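Local atomic coordinates of pullulanase C protein (Klebsiella pneumoniae subsp. pneumoniae NTUH-K2044, PDB entry 5HJ1), a protein that probably serves as the inner-membrane GspC component of the type II secretion system, with a PDZ domain that can hold a fatty acid. Residues Leu32-Asn37 / Leu50-Ala56. Numbering follows the deposited sequence.
Sequences LGYRLN and LQANDLA
Leu55 drives its forked end into the hollow left by Gly33: CD1 lies 3.7 Å from Gly33 C, and CD2 reaches Leu32 O. Gly33 allows this approach, since its backbone angles would jam a CB against the preceding carbonyl O and the position also faces Ala56 O. With the leucine's CG anti to the backbone N (chi1 -176°), the branch is turned toward Arg35, and CD1 rests over the centre of the guanidinium, 3.9 Å above its plane. Bent at chi2 and chi3, Arg35 folds over this methyl, and its NH1 donates to Asn53 O at 2.9 Å, with the oxygen close to the guanidinium plane. On the other face, Leu36 CD1 rests on Ala56 CB at 4.0 Å, and Leu50 CD2 touches the same Leu36 methyl; Leu85 adds to this packing, and vaccenic acid touches Tyr34 and Ala56. Between the faces, Tyr34 and Ala56 form an antiparallel hydrogen-bonded pair, and Leu36 N donates to Asp54 O at 2.8 Å. At the type II turn Gln51-Asp54, the side-chain amides of Asn37 and Asn53 stand perpendicular; Asn37 ND2 donates to Asn53 OD1 at 3.0 Å, nearly straight at 176°, and the backbone N of Asn53 donates to Asn37 OD1 from above its carbonyl plane. Asp54 OD2 accepts from Gln51 N, and OD1 pairs with Arg89. Strand 30-38 thus joins strand 54-59 in the antiparallel sheet of a PDZ domain, beside its lipid-occupied pocket.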
ATOM      1  N   LEU A  32      -5.862   4.984  10.017  1.00 18.42           N
ATOM      2  CA  LEU A  32      -6.452   3.643   9.862  1.00 20.06           C
ATOM      3  C   LEU A  32      -5.727   2.775   8.807  1.00 19.16           C
ATOM      4  O   LEU A  32      -5.782   1.554   8.839  1.00 19.90           O
ATOM      5  CB  LEU A  32      -7.913   3.738   9.425  1.00 21.04           C
ATOM      6  CG  LEU A  32      -8.824   4.442  10.418  1.00 23.74           C
ATOM      7  CD1 LEU A  32     -10.253   4.356   9.925  1.00 26.92           C
ATOM      8  CD2 LEU A  32      -8.717   3.839  11.784  1.00 26.20           C
ATOM      9  N   GLY A  33      -5.044   3.469   7.933  1.00 17.86           N
ATOM     10  CA  GLY A  33      -4.344   2.789   6.818  1.00 16.88           C
ATOM     11  C   GLY A  33      -4.445   3.687   5.637  1.00 14.75           C
ATOM     12  O   GLY A  33      -4.697   4.877   5.711  1.00 16.38           O
ATOM     13  N   TYR A  34      -4.179   3.098   4.468  1.00 14.65           N
ATOM     14  CA  TYR A  34      -4.157   3.834   3.201  1.00 14.27           C
ATOM     15  C   TYR A  34      -5.166   3.254   2.278  1.00 13.73           C
ATOM     16  O   TYR A  34      -5.107   2.032   1.942  1.00 14.79           O
ATOM     17  CB  TYR A  34      -2.764   3.787   2.534  1.00 15.17           C
ATOM     18  CG  TYR A  34      -1.757   4.557   3.327  1.00 15.74           C
ATOM     19  CD1 TYR A  34      -1.105   3.983   4.434  1.00 16.88           C
ATOM     20  CD2 TYR A  34      -1.491   5.888   3.055  1.00 15.88           C
ATOM     21  CE1 TYR A  34      -0.253   4.760   5.215  1.00 18.69           C
ATOM     22  CE2 TYR A  34      -0.597   6.637   3.822  1.00 16.91           C
ATOM     23  CZ  TYR A  34       0.027   6.037   4.909  1.00 19.07           C
ATOM     24  OH  TYR A  34       0.919   6.793   5.710  1.00 22.86           O
ATOM     25  N   ARG A  35      -6.093   4.061   1.815  1.00 13.53           N
ATOM     26  CA  ARG A  35      -7.181   3.587   0.925  1.00 14.35           C
ATOM     27  C   ARG A  35      -6.600   3.505  -0.482  1.00 14.41           C
ATOM     28  O   ARG A  35      -6.020   4.446  -1.013  1.00 15.13           O
ATOM     29  CB  ARG A  35      -8.307   4.618   0.933  1.00 15.39           C
ATOM     30  CG  ARG A  35      -9.634   4.204   0.213  1.00 16.81           C
ATOM     31  CD  ARG A  35     -10.346   3.094   0.865  1.00 17.60           C
ATOM     32  NE  ARG A  35     -10.766   3.450   2.228  1.00 18.77           N
ATOM     33  CZ  ARG A  35     -11.132   2.603   3.140  1.00 19.26           C
ATOM     34  NH1 ARG A  35     -11.125   1.318   2.877  1.00 20.16           N
ATOM     35  NH2 ARG A  35     -11.485   3.014   4.372  1.00 21.74           N
ATOM     36  N   LEU A  36      -6.795   2.362  -1.148  1.00 13.56           N
ATOM     37  CA  LEU A  36      -6.261   2.086  -2.451  1.00 13.27           C
ATOM     38  C   LEU A  36      -7.355   2.004  -3.498  1.00 12.74           C
ATOM     39  O   LEU A  36      -8.400   1.401  -3.285  1.00 14.80           O
ATOM     40  CB  LEU A  36      -5.530   0.727  -2.505  1.00 14.11           C
ATOM     41  CG  LEU A  36      -4.491   0.532  -1.417  1.00 14.93           C
ATOM     42  CD1 LEU A  36      -3.910  -0.882  -1.570  1.00 17.63           C
ATOM     43  CD2 LEU A  36      -3.421   1.570  -1.471  1.00 16.90           C
ATOM     44  N   ASN A  37      -7.073   2.610  -4.661  1.00 12.98           N
ATOM     45  CA  ASN A  37      -7.947   2.536  -5.837  1.00 12.74           C
ATOM     46  C   ASN A  37      -7.036   2.484  -7.038  1.00 13.68           C
ATOM     47  O   ASN A  37      -5.830   2.767  -6.989  1.00 14.30           O
ATOM     48  CB  ASN A  37      -8.941   3.689  -5.848  1.00 12.95           C
ATOM     49  CG  ASN A  37     -10.154   3.374  -5.048  1.00 13.85           C
ATOM     50  OD1 ASN A  37     -10.839   2.389  -5.310  1.00 15.03           O
ATOM     51  ND2 ASN A  37     -10.377   4.129  -3.973  1.00 14.63           N
ATOM     52  N   LEU A  50      -5.844  -6.723  -6.045  1.00 15.34           N
ATOM     53  CA  LEU A  50      -6.459  -5.704  -5.222  1.00 14.78           C
ATOM     54  C   LEU A  50      -7.895  -5.477  -5.670  1.00 13.86           C
ATOM     55  O   LEU A  50      -8.320  -5.841  -6.759  1.00 15.60           O
ATOM     56  CB  LEU A  50      -5.655  -4.402  -5.445  1.00 14.80           C
ATOM     57  CG  LEU A  50      -4.255  -4.404  -4.932  1.00 15.29           C
ATOM     58  CD1 LEU A  50      -3.545  -3.101  -5.284  1.00 16.04           C
ATOM     59  CD2 LEU A  50      -4.138  -4.680  -3.449  1.00 17.56           C
ATOM     60  N   GLN A  51      -8.629  -4.886  -4.743  1.00 14.44           N
ATOM     61  CA  GLN A  51      -9.996  -4.459  -4.966  1.00 15.43           C
ATOM     62  C   GLN A  51     -10.153  -3.002  -4.692  1.00 14.41           C
ATOM     63  O   GLN A  51      -9.468  -2.456  -3.839  1.00 14.05           O
ATOM     64  CB  GLN A  51     -10.961  -5.274  -4.148  1.00 19.06           C
ATOM     65  CG  GLN A  51     -11.016  -6.725  -4.629  1.00 24.17           C
ATOM     66  CD  GLN A  51     -11.751  -6.868  -5.959  1.00 30.83           C
ATOM     67  OE1 GLN A  51     -12.922  -6.529  -6.086  1.00 33.40           O
ATOM     68  NE2 GLN A  51     -11.043  -7.342  -6.982  1.00 40.11           N
ATOM     69  N   ALA A  52     -11.058  -2.353  -5.394  1.00 14.27           N
ATOM     70  CA  ALA A  52     -11.316  -0.949  -5.151  1.00 14.64           C
ATOM     71  C   ALA A  52     -11.650  -0.758  -3.673  1.00 14.63           C
ATOM     72  O   ALA A  52     -12.390  -1.547  -3.028  1.00 15.50           O
ATOM     73  CB  ALA A  52     -12.544  -0.497  -5.950  1.00 14.73           C
ATOM     74  N   ASN A  53     -11.137   0.345  -3.163  1.00 14.20           N
ATOM     75  CA  ASN A  53     -11.335   0.724  -1.743  1.00 14.51           C
ATOM     76  C   ASN A  53     -10.739  -0.208  -0.729  1.00 15.04           C
ATOM     77  O   ASN A  53     -11.096  -0.182   0.453  1.00 16.29           O
ATOM     78  CB  ASN A  53     -12.820   1.071  -1.486  1.00 14.34           C
ATOM     79  CG  ASN A  53     -13.219   2.309  -2.166  1.00 14.83           C
ATOM     80  OD1 ASN A  53     -12.543   3.342  -2.099  1.00 15.88           O
ATOM     81  ND2 ASN A  53     -14.327   2.261  -2.879  1.00 16.08           N
ATOM     82  N   ASP A  54      -9.759  -1.003  -1.140  1.00 14.31           N
ATOM     83  CA  ASP A  54      -9.023  -1.767  -0.163  1.00 14.99           C
ATOM     84  C   ASP A  54      -8.288  -0.803   0.793  1.00 15.05           C
ATOM     85  O   ASP A  54      -7.905   0.300   0.442  1.00 15.65           O
ATOM     86  CB  ASP A  54      -7.911  -2.633  -0.856  1.00 15.59           C
ATOM     87  CG  ASP A  54      -8.370  -3.988  -1.321  1.00 16.57           C
ATOM     88  OD1 ASP A  54      -9.457  -4.464  -0.881  1.00 17.54           O
ATOM     89  OD2 ASP A  54      -7.607  -4.595  -2.072  1.00 15.95           O
ATOM     90  N   LEU A  55      -8.094  -1.267   2.023  1.00 14.35           N
ATOM     91  CA  LEU A  55      -7.366  -0.512   3.059  1.00 15.32           C
ATOM     92  C   LEU A  55      -6.051  -1.166   3.341  1.00 15.58           C
ATOM     93  O   LEU A  55      -6.061  -2.266   3.939  1.00 16.93           O
ATOM     94  CB  LEU A  55      -8.223  -0.384   4.319  1.00 17.11           C
ATOM     95  CG  LEU A  55      -7.606   0.470   5.416  1.00 17.97           C
ATOM     96  CD1 LEU A  55      -7.701   1.936   5.093  1.00 18.71           C
ATOM     97  CD2 LEU A  55      -8.244   0.217   6.805  1.00 20.55           C
ATOM     98  N   ALA A  56      -4.966  -0.565   2.878  1.00 13.77           N
ATOM     99  CA  ALA A  56      -3.606  -1.078   3.144  1.00 15.00           C
ATOM    100  C   ALA A  56      -3.204  -0.804   4.586  1.00 15.99           C
ATOM    101  O   ALA A  56      -3.187   0.341   5.042  1.00 16.25           O
ATOM    102  CB  ALA A  56      -2.585  -0.497   2.214  1.00 15.31           C
TER